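PDB 5IWZ: synaptonemal complex protein 2 from Mus musculus, which forms a major part of the axial and lateral elements of synaptonemal complexes and is required for meiotic chromosome synapsis, fertility and the insertion of SYCP3. Local coordinates for residues E338-M343 against L359-K364; L354-L359 against E372-F377; Y282-L287 against I309-G314. One frame throughout, in Å; residues are numbered along the deposited sequence.

Contact 1: E338-M343 against L359-K364; sequences EEKVQM and LKNIVK
K360 lays its whole side chain across the short 3-10 turn 338-340 and the first residues of strand 341-349. Its backbone makes the direct hydrogen bond of the contact, K360 N to K340 O (2.8 Å), nearly straight at the hydrogen with the donor tilted 29° from the carbonyl plane. From there the side chain can be followed outward. CB lies near the same K340 carbonyl oxygen. K360 CG packs on the chain of Q342, 3.7 Å from Q342 CB, and K360 CD comes within 3.3 Å of E339 O. K360 CE is 3.5 Å from V341 O. With every bond beyond CG extended, the ammonium arrives over the turn, where K360 NZ donates to a water at 3.1 Å. That water in turn donates to E338 O (2.7 Å) and V341 O, so it ties the lysine tip to two backbone carbonyls. K340, bent at chi3, brings NZ toward V363 CG1, the two side chains passing at a slant. A second water accepts from N361 ND2; its leg to K340 NZ is doubtfully short. V341 and L359 form an antiparallel non-hydrogen-bonded pair whose side chains diverge, touching through V341 CG2 and L359 CD2 at 4.2 Å. Immediately beyond, Q342 and M343 both face T358, a classic beta bulge where the chain turns its corner. The methylenes of K360 thus cover peptide oxygens, while its charged end lies near E339 O and reaches E338 O and V341 O through the water, an electrostatically favourable setting that probably helps hold the exposed lysine against the turn.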
loop_
_atom_site.group_PDB
_atom_site.type_symbol
_atom_site.label_atom_id
_atom_site.label_comp_id
_atom_site.label_asym_id
_atom_site.label_seq_id
_atom_site.Cartn_x
_atom_site.Cartn_y
_atom_site.Cartn_z
ATOM N N GLU A 338 4.916 -15.459 1.486
ATOM C CA GLU A 338 5.579 -16.751 1.378
ATOM C C GLU A 338 6.963 -16.735 2.016
ATOM O O GLU A 338 7.393 -17.751 2.572
ATOM C CB GLU A 338 5.631 -17.210 -0.090
ATOM C CG GLU A 338 6.591 -16.555 -1.017
ATOM C CD GLU A 338 6.732 -17.356 -2.325
ATOM O OE1 GLU A 338 7.029 -16.759 -3.380
ATOM O OE2 GLU A 338 6.536 -18.594 -2.296
ATOM N N GLU A 339 7.650 -15.589 2.005
ATOM C CA GLU A 339 8.972 -15.542 2.609
ATOM C C GLU A 339 8.919 -15.698 4.126
ATOM O O GLU A 339 9.943 -15.989 4.734
ATOM C CB GLU A 339 9.682 -14.236 2.232
ATOM C CG GLU A 339 9.102 -13.007 2.902
ATOM C CD GLU A 339 8.166 -12.192 1.997
ATOM O OE1 GLU A 339 7.686 -12.711 0.950
ATOM O OE2 GLU A 339 7.898 -11.027 2.364
ATOM N N LYS A 340 7.755 -15.510 4.752
ATOM C CA LYS A 340 7.627 -15.704 6.193
ATOM C C LYS A 340 7.339 -17.159 6.583
ATOM O O LYS A 340 7.333 -17.478 7.775
ATOM C CB LYS A 340 6.511 -14.813 6.724
ATOM C CG LYS A 340 6.962 -13.613 7.510
ATOM C CD LYS A 340 5.786 -13.022 8.262
ATOM C CE LYS A 340 5.895 -11.511 8.398
ATOM N NZ LYS A 340 4.895 -10.963 9.371
ATOM N N VAL A 341 7.090 -18.043 5.624
ATOM C CA VAL A 341 6.668 -19.415 5.903
ATOM C C VAL A 341 7.907 -20.304 5.836
ATOM O O VAL A 341 8.562 -20.398 4.792
ATOM C CB VAL A 341 5.578 -19.872 4.916
ATOM C CG1 VAL A 341 5.263 -21.368 5.078
ATOM C CG2 VAL A 341 4.304 -19.040 5.110
ATOM N N GLN A 342 8.259 -20.900 6.970
ATOM C CA GLN A 342 9.334 -21.891 7.019
ATOM C C GLN A 342 8.918 -23.201 6.350
ATOM O O GLN A 342 9.685 -23.779 5.573
ATOM C CB GLN A 342 9.747 -22.138 8.470
ATOM C CG GLN A 342 11.046 -22.939 8.597
ATOM C CD GLN A 342 11.472 -23.110 10.029
ATOM O OE1 GLN A 342 10.771 -23.734 10.815
ATOM N NE2 GLN A 342 12.616 -22.539 10.386
ATOM N N MET A 343 7.723 -23.701 6.657
ATOM C CA MET A 343 7.132 -24.816 5.917
ATOM C C MET A 343 5.688 -24.969 6.378
ATOM O O MET A 343 5.244 -24.332 7.338
ATOM C CB MET A 343 7.911 -26.142 6.070
ATOM C CG MET A 343 7.950 -26.807 7.429
ATOM S SD MET A 343 8.910 -28.379 7.410
ATOM C CE MET A 343 10.547 -27.780 6.972
ATOM N N LEU A 359 5.783 -20.499 10.781
ATOM C CA LEU A 359 6.397 -19.243 10.365
ATOM C C LEU A 359 7.853 -19.155 10.816
ATOM O O LEU A 359 8.250 -19.745 11.820
ATOM C CB LEU A 359 5.623 -18.057 10.924
ATOM C CG LEU A 359 4.113 -18.061 10.652
ATOM C CD1 LEU A 359 3.512 -16.824 11.286
ATOM C CD2 LEU A 359 3.811 -18.111 9.161
ATOM N N LYS A 360 8.643 -18.390 10.062
ATOM C CA LYS A 360 10.057 -18.209 10.353
ATOM C C LYS A 360 10.300 -17.306 11.553
ATOM O O LYS A 360 11.451 -17.198 11.994
ATOM C CB LYS A 360 10.783 -17.635 9.128
ATOM C CG LYS A 360 10.981 -18.634 8.011
ATOM C CD LYS A 360 11.628 -18.019 6.771
ATOM C CE LYS A 360 11.664 -19.047 5.653
ATOM N NZ LYS A 360 12.311 -18.584 4.388
ATOM N N ASN A 361 9.268 -16.651 12.086
ATOM C CA ASN A 361 9.439 -15.906 13.326
ATOM C C ASN A 361 8.091 -15.759 14.012
ATOM O O ASN A 361 7.037 -15.956 13.397
ATOM C CB ASN A 361 10.088 -14.533 13.081
ATOM C CG ASN A 361 9.337 -13.698 12.071
ATOM O OD1 ASN A 361 9.654 -13.721 10.875
ATOM N ND2 ASN A 361 8.343 -12.935 12.543
ATOM N N ILE A 362 8.150 -15.425 15.306
ATOM C CA ILE A 362 6.950 -15.147 16.091
ATOM C C ILE A 362 6.238 -13.933 15.518
ATOM O O ILE A 362 6.875 -12.942 15.137
ATOM C CB ILE A 362 7.326 -14.905 17.565
ATOM C CG1 ILE A 362 8.082 -16.102 18.147
ATOM C CG2 ILE A 362 6.100 -14.568 18.396
ATOM C CD1 ILE A 362 8.624 -15.841 19.571
ATOM N N VAL A 363 4.902 -13.997 15.454
ATOM C CA VAL A 363 4.124 -12.844 15.030
ATOM C C VAL A 363 3.094 -12.530 16.104
ATOM O O VAL A 363 2.833 -13.327 17.007
ATOM C CB VAL A 363 3.453 -13.048 13.658
ATOM C CG1 VAL A 363 4.517 -13.318 12.606
ATOM C CG2 VAL A 363 2.427 -14.184 13.715
ATOM N N LYS A 364 2.523 -11.336 16.015
ATOM C CA LYS A 364 1.540 -10.881 16.991
ATOM C C LYS A 364 0.271 -10.489 16.256
ATOM O O LYS A 364 0.312 -9.662 15.343
ATOM C CB LYS A 364 2.074 -9.707 17.811
ATOM C CG LYS A 364 1.126 -9.215 18.888
ATOM C CD LYS A 364 1.654 -7.927 19.514
ATOM C CE LYS A 364 0.815 -7.477 20.703
ATOM N NZ LYS A 364 1.279 -6.166 21.261
HETATM O O HOH W 1 9.680 -19.220 2.781
HETATM O O HOH W 2 6.597 -10.759 11.249
#

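Contact 2: L354-L359 against E372-F377; sequences LLTLTL and ELLFYF
L354 to T358 run antiparallel to E372 to Y376, the two short strand axes 4.7 Å apart at closest approach and 168° from one another in direction. Backbone hydrogen bonds come in two reciprocal pairs. L355 N gives to F375 O at 2.8 Å and F375 N returns to L355 O; L357 N and L373 N do the same with L373 O and L357 O, the first of these almost perfectly straight at the hydrogen. The non-hydrogen-bonded pairs between and beside them also carry weak CA-H...O contacts, of which E372 CA to L357 O, at 3.1 Å, is the shortest.

One CH-pi contact marks the face that carries L354, T356, L374 and Y376. L354 has CG anti to the backbone N (chi1 -180°), and chi2 (53°) then turns L354 CD1 over the Y376 ring, 3.5 Å from its centroid and almost on the ring normal. The same methyl also meets L374 CB, and beside it T356 CG2 and L374 CD1 lie 4.0 Å apart.

Aliphatic and aromatic packing governs the buried face of L355, L357, L373 and F375. The L355 side chain runs alongside that of F375, L355 CD2 meeting F375 CD2 at 4.2 Å, while L357 CD1 reaches the edge of the F375 ring at CE2 (3.9 Å). At the ends of the strand pair, L355 CB stands at the edge of the F377 ring, and L359 CD1 meets L373 CD1 at 4.1 Å. F375 also makes an edge-to-face pair with F320 of strand 317-321, and F377 packs on I309 and F311 of strand 308-312, both strands of the four-stranded sheet. One antiparallel sheet laid through its apolar face on another is consistent with the PH-like fold of this Spt16M-like domain.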
loop_
_atom_site.group_PDB
_atom_site.type_symbol
_atom_site.label_atom_id
_atom_site.label_comp_id
_atom_site.label_asym_id
_atom_site.label_seq_id
_atom_site.Cartn_x
_atom_site.Cartn_y
_atom_site.Cartn_z
ATOM N N LEU A 354 -6.696 -29.653 7.942
ATOM C CA LEU A 354 -5.905 -28.725 8.736
ATOM C C LEU A 354 -4.699 -28.272 7.928
ATOM O O LEU A 354 -3.863 -29.093 7.535
ATOM C CB LEU A 354 -5.442 -29.378 10.037
ATOM C CG LEU A 354 -4.606 -28.489 10.954
ATOM C CD1 LEU A 354 -5.337 -27.195 11.211
ATOM C CD2 LEU A 354 -4.270 -29.207 12.280
ATOM N N LEU A 355 -4.631 -26.975 7.651
ATOM C CA LEU A 355 -3.443 -26.349 7.082
ATOM C C LEU A 355 -2.672 -25.730 8.240
ATOM O O LEU A 355 -3.161 -24.791 8.882
ATOM C CB LEU A 355 -3.826 -25.289 6.046
ATOM C CG LEU A 355 -2.682 -24.377 5.567
ATOM C CD1 LEU A 355 -1.628 -25.172 4.795
ATOM C CD2 LEU A 355 -3.265 -23.256 4.691
ATOM N N THR A 356 -1.478 -26.259 8.510
ATOM C CA THR A 356 -0.589 -25.751 9.549
ATOM C C THR A 356 0.595 -25.054 8.897
ATOM O O THR A 356 1.356 -25.698 8.170
ATOM C CB THR A 356 -0.089 -26.886 10.440
ATOM O OG1 THR A 356 -1.213 -27.562 10.998
ATOM C CG2 THR A 356 0.776 -26.330 11.592
ATOM N N LEU A 357 0.736 -23.744 9.145
ATOM C CA LEU A 357 1.851 -22.938 8.636
ATOM C C LEU A 357 2.830 -22.684 9.766
ATOM O O LEU A 357 2.470 -22.049 10.759
ATOM C CB LEU A 357 1.393 -21.585 8.089
ATOM C CG LEU A 357 0.408 -21.416 6.931
ATOM C CD1 LEU A 357 0.119 -19.911 6.724
ATOM C CD2 LEU A 357 0.963 -22.054 5.671
ATOM N N THR A 358 4.056 -23.170 9.618
ATOM C CA THR A 358 5.131 -22.832 10.541
ATOM C C THR A 358 5.815 -21.578 10.008
ATOM O O THR A 358 6.342 -21.592 8.894
ATOM C CB THR A 358 6.124 -23.987 10.668
ATOM O OG1 THR A 358 5.450 -25.135 11.179
ATOM C CG2 THR A 358 7.274 -23.635 11.615
ATOM N N LEU A 359 5.783 -20.499 10.781
ATOM C CA LEU A 359 6.397 -19.243 10.365
ATOM C C LEU A 359 7.853 -19.155 10.816
ATOM O O LEU A 359 8.250 -19.745 11.820
ATOM C CB LEU A 359 5.623 -18.057 10.924
ATOM C CG LEU A 359 4.113 -18.061 10.652
ATOM C CD1 LEU A 359 3.512 -16.824 11.286
ATOM C CD2 LEU A 359 3.811 -18.111 9.161
ATOM N N GLU A 372 3.016 -20.348 14.644
ATOM C CA GLU A 372 2.318 -21.245 13.744
ATOM C C GLU A 372 0.878 -20.781 13.614
ATOM O O GLU A 372 0.258 -20.367 14.594
ATOM C CB GLU A 372 2.381 -22.694 14.250
ATOM C CG GLU A 372 2.044 -22.835 15.722
ATOM C CD GLU A 372 2.240 -24.250 16.229
ATOM O OE1 GLU A 372 2.833 -24.421 17.324
ATOM O OE2 GLU A 372 1.811 -25.188 15.518
ATOM N N LEU A 373 0.372 -20.825 12.391
ATOM C CA LEU A 373 -1.008 -20.501 12.074
ATOM C C LEU A 373 -1.698 -21.770 11.602
ATOM O O LEU A 373 -1.171 -22.475 10.735
ATOM C CB LEU A 373 -1.079 -19.425 10.987
ATOM C CG LEU A 373 -0.814 -17.994 11.446
ATOM C CD1 LEU A 373 -0.461 -17.142 10.232
ATOM C CD2 LEU A 373 -2.049 -17.441 12.151
ATOM N N LEU A 374 -2.868 -22.052 12.171
ATOM C CA LEU A 374 -3.656 -23.236 11.856
ATOM C C LEU A 374 -4.987 -22.804 11.259
ATOM O O LEU A 374 -5.673 -21.942 11.816
ATOM C CB LEU A 374 -3.908 -24.087 13.111
ATOM C CG LEU A 374 -2.812 -25.003 13.656
ATOM C CD1 LEU A 374 -1.524 -24.249 14.079
ATOM C CD2 LEU A 374 -3.380 -25.794 14.825
ATOM N N PHE A 375 -5.339 -23.386 10.119
ATOM C CA PHE A 375 -6.606 -23.127 9.454
ATOM C C PHE A 375 -7.319 -24.460 9.264
ATOM O O PHE A 375 -6.751 -25.387 8.672
ATOM C CB PHE A 375 -6.392 -22.438 8.100
ATOM C CG PHE A 375 -5.626 -21.131 8.179
ATOM C CD1 PHE A 375 -6.305 -19.918 8.304
ATOM C CD2 PHE A 375 -4.246 -21.116 8.131
ATOM C CE1 PHE A 375 -5.615 -18.718 8.372
ATOM C CE2 PHE A 375 -3.536 -19.913 8.202
ATOM C CZ PHE A 375 -4.227 -18.714 8.318
ATOM N N TYR A 376 -8.543 -24.564 9.779
ATOM C CA TYR A 376 -9.372 -25.755 9.592
ATOM C C TYR A 376 -10.387 -25.507 8.483
ATOM O O TYR A 376 -11.110 -24.505 8.504
ATOM C CB TYR A 376 -10.101 -26.134 10.883
ATOM C CG TYR A 376 -9.203 -26.674 11.977
ATOM C CD1 TYR A 376 -8.592 -25.812 12.884
ATOM C CD2 TYR A 376 -8.968 -28.038 12.106
ATOM C CE1 TYR A 376 -7.769 -26.289 13.884
ATOM C CE2 TYR A 376 -8.146 -28.532 13.114
ATOM C CZ TYR A 376 -7.555 -27.651 13.997
ATOM O OH TYR A 376 -6.737 -28.122 14.993
ATOM N N PHE A 377 -10.431 -26.417 7.518
ATOM C CA PHE A 377 -11.307 -26.328 6.363
ATOM C C PHE A 377 -12.164 -27.583 6.247
ATOM O O PHE A 377 -11.803 -28.650 6.742
ATOM C CB PHE A 377 -10.504 -26.178 5.067
ATOM C CG PHE A 377 -9.704 -24.905 4.980
ATOM C CD1 PHE A 377 -10.294 -23.722 4.544
ATOM C CD2 PHE A 377 -8.359 -24.906 5.295
ATOM C CE1 PHE A 377 -9.544 -22.549 4.434
ATOM C CE2 PHE A 377 -7.603 -23.735 5.195
ATOM C CZ PHE A 377 -8.201 -22.557 4.777
#

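Contact 3: Y282-L287 against I309-G314; sequences YTFPCL and IDFNLG
F284 and F311 each hold CG anti to the carbonyl carbon, beside the backbone N (chi1 -68° and -70°); since both side chains leave neighbouring strands on the same face of the sheet, these like torsions bring the rings to meet. There they form an offset edge-to-face pair, F284 presenting its edge to the face of F311, with the planes at 72° and the centroids 5.5 Å apart; the nearest atoms are F284 CD2 and F311 CE2, at 3.5 Å. At its own rim F311 also receives Y282 O, which lies in the plane of the ring. An alanine in place of F311 would take away the ring and is likely to open a gap beside F284 CD2, leaving the F284 ring freer to turn.

Beneath the rings the strands are joined by backbone bonds in both directions between Y282 and F311 and between F284 and I309, F311 N to Y282 O being 2.7 Å. These are the first two strands of the four-stranded antiparallel sheet of the Spt16M-like, PH-like domain, and V386 of helix 383-390, the last helix of this chain, packs on Y282, F284 and F311.

On the opposite face T283 and D310 project together from adjacent strands. T283 OG1 donates to D310 OD1 in a very short hydrogen bond of 2.5 Å, while D310 OD2 makes a salt bridge to R265 of helix 260-274. The buried carboxylate is therefore engaged through both oxygens, which probably favours its charged form.

Past the paired residues, C286 CB presses on I309 CG1 at 3.4 Å, tighter than usual for two carbons. At the other end, L313 CD2 meets the edge of the Y282 ring, 3.9 Å from Y282 CE2 and near its plane.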
loop_
_atom_site.group_PDB
_atom_site.type_symbol
_atom_site.label_atom_id
_atom_site.label_comp_id
_atom_site.label_asym_id
_atom_site.label_seq_id
_atom_site.Cartn_x
_atom_site.Cartn_y
_atom_site.Cartn_z
ATOM N N TYR A 282 -7.919 -17.413 -4.963
ATOM C CA TYR A 282 -8.765 -18.495 -4.492
ATOM C C TYR A 282 -9.233 -18.156 -3.090
ATOM O O TYR A 282 -8.410 -18.003 -2.177
ATOM C CB TYR A 282 -8.011 -19.824 -4.488
ATOM C CG TYR A 282 -8.000 -20.515 -5.825
ATOM C CD1 TYR A 282 -8.953 -21.478 -6.144
ATOM C CD2 TYR A 282 -7.039 -20.203 -6.769
ATOM C CE1 TYR A 282 -8.947 -22.110 -7.383
ATOM C CE2 TYR A 282 -7.026 -20.826 -8.007
ATOM C CZ TYR A 282 -7.984 -21.776 -8.310
ATOM O OH TYR A 282 -7.956 -22.390 -9.544
ATOM N N THR A 283 -10.546 -18.051 -2.919
ATOM C CA THR A 283 -11.157 -17.739 -1.631
ATOM C C THR A 283 -11.910 -18.959 -1.097
ATOM O O THR A 283 -12.833 -19.447 -1.746
ATOM C CB THR A 283 -12.094 -16.546 -1.778
ATOM O OG1 THR A 283 -11.321 -15.391 -2.131
ATOM C CG2 THR A 283 -12.828 -16.291 -0.489
ATOM N N PHE A 284 -11.506 -19.459 0.098
ATOM C CA PHE A 284 -12.181 -20.599 0.709
ATOM C C PHE A 284 -12.854 -20.188 2.011
ATOM O O PHE A 284 -12.278 -19.410 2.781
ATOM C CB PHE A 284 -11.207 -21.753 1.029
ATOM C CG PHE A 284 -10.632 -22.428 -0.188
ATOM C CD1 PHE A 284 -11.451 -23.054 -1.100
ATOM C CD2 PHE A 284 -9.266 -22.438 -0.409
ATOM C CE1 PHE A 284 -10.925 -23.679 -2.218
ATOM C CE2 PHE A 284 -8.730 -23.062 -1.525
ATOM C CZ PHE A 284 -9.566 -23.683 -2.429
ATOM N N PRO A 285 -14.036 -20.722 2.313
ATOM C CA PRO A 285 -14.561 -20.585 3.669
ATOM C C PRO A 285 -13.742 -21.433 4.620
ATOM O O PRO A 285 -13.212 -22.489 4.262
ATOM C CB PRO A 285 -16.005 -21.091 3.551
ATOM C CG PRO A 285 -15.964 -22.072 2.429
ATOM C CD PRO A 285 -14.891 -21.582 1.471
ATOM N N CYS A 286 -13.606 -20.936 5.838
ATOM C CA CYS A 286 -12.754 -21.541 6.847
ATOM C C CYS A 286 -13.573 -21.805 8.106
ATOM O O CYS A 286 -14.436 -21.001 8.477
ATOM C CB CYS A 286 -11.570 -20.623 7.154
ATOM S SG CYS A 286 -10.522 -21.124 8.521
ATOM N N LEU A 287 -13.321 -22.947 8.741
ATOM C CA LEU A 287 -14.105 -23.342 9.908
ATOM C C LEU A 287 -13.643 -22.614 11.166
ATOM O O LEU A 287 -14.474 -22.157 11.956
ATOM C CB LEU A 287 -14.012 -24.862 10.111
ATOM C CG LEU A 287 -14.458 -25.676 8.890
ATOM C CD1 LEU A 287 -14.097 -27.156 9.053
ATOM C CD2 LEU A 287 -15.984 -25.505 8.659
ATOM N N ILE A 309 -10.901 -16.961 3.696
ATOM C CA ILE A 309 -9.442 -16.949 3.583
ATOM C C ILE A 309 -9.099 -16.791 2.105
ATOM O O ILE A 309 -9.624 -17.533 1.266
ATOM C CB ILE A 309 -8.788 -18.236 4.130
ATOM C CG1 ILE A 309 -9.307 -18.598 5.522
ATOM C CG2 ILE A 309 -7.243 -18.118 4.107
ATOM C CD1 ILE A 309 -8.905 -17.652 6.642
ATOM N N ASP A 310 -8.200 -15.852 1.790
ATOM C CA ASP A 310 -7.856 -15.513 0.409
ATOM C C ASP A 310 -6.453 -16.005 0.104
ATOM O O ASP A 310 -5.502 -15.663 0.816
ATOM C CB ASP A 310 -7.971 -14.010 0.180
ATOM C CG ASP A 310 -9.381 -13.528 0.389
ATOM O OD1 ASP A 310 -10.292 -14.088 -0.264
ATOM O OD2 ASP A 310 -9.594 -12.668 1.268
ATOM N N PHE A 311 -6.345 -16.837 -0.925
ATOM C CA PHE A 311 -5.082 -17.387 -1.399
ATOM C C PHE A 311 -4.706 -16.606 -2.646
ATOM O O PHE A 311 -5.377 -16.725 -3.673
ATOM C CB PHE A 311 -5.217 -18.878 -1.711
ATOM C CG PHE A 311 -5.402 -19.753 -0.497
ATOM C CD1 PHE A 311 -4.358 -20.556 -0.033
ATOM C CD2 PHE A 311 -6.623 -19.802 0.164
ATOM C CE1 PHE A 311 -4.524 -21.379 1.081
ATOM C CE2 PHE A 311 -6.798 -20.629 1.271
ATOM C CZ PHE A 311 -5.755 -21.418 1.729
ATOM N N ASN A 312 -3.631 -15.825 -2.567
ATOM C CA ASN A 312 -3.318 -14.806 -3.572
ATOM C C ASN A 312 -2.178 -15.277 -4.464
ATOM O O ASN A 312 -1.011 -15.217 -4.076
ATOM C CB ASN A 312 -2.977 -13.495 -2.879
ATOM C CG ASN A 312 -4.135 -12.983 -2.049
ATOM O OD1 ASN A 312 -5.236 -12.741 -2.574
ATOM N ND2 ASN A 312 -3.912 -12.844 -0.739
ATOM N N LEU A 313 -2.522 -15.717 -5.679
ATOM C CA LEU A 313 -1.541 -16.334 -6.568
ATOM C C LEU A 313 -0.596 -15.311 -7.184
ATOM O O LEU A 313 0.533 -15.654 -7.556
ATOM C CB LEU A 313 -2.251 -17.108 -7.678
ATOM C CG LEU A 313 -2.767 -18.519 -7.407
ATOM C CD1 LEU A 313 -3.526 -18.622 -6.077
ATOM C CD2 LEU A 313 -3.666 -18.940 -8.586
ATOM N N GLY A 314 -1.023 -14.061 -7.306
ATOM C CA GLY A 314 -0.121 -13.056 -7.837
ATOM C C GLY A 314 0.924 -12.631 -6.825
ATOM O O GLY A 314 2.111 -12.511 -7.148
#

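All three contacts belong to the Spt16M-like domain. Contact 3 closes before the other two open, whereas the segments of contacts 1 and 2 alternate along the chain and share L359. Contact 3 lies in the four-stranded sheet and contact 2 in the five-stranded one; contact 1 sits at a corner of the latter, where 359-364 runs on into strand 362-365, which pairs with 368-370 in a separate two-stranded sheet. Centres of contacts 1 and 2 are about 11 Å apart, those of 2 and 3 about 13 Å. Contacts 2 and 3 touch, Y376 O probably hydrogen-bonded to L287 N and F377 packed beside P285, consistent with one compact beta domain beside the helical part.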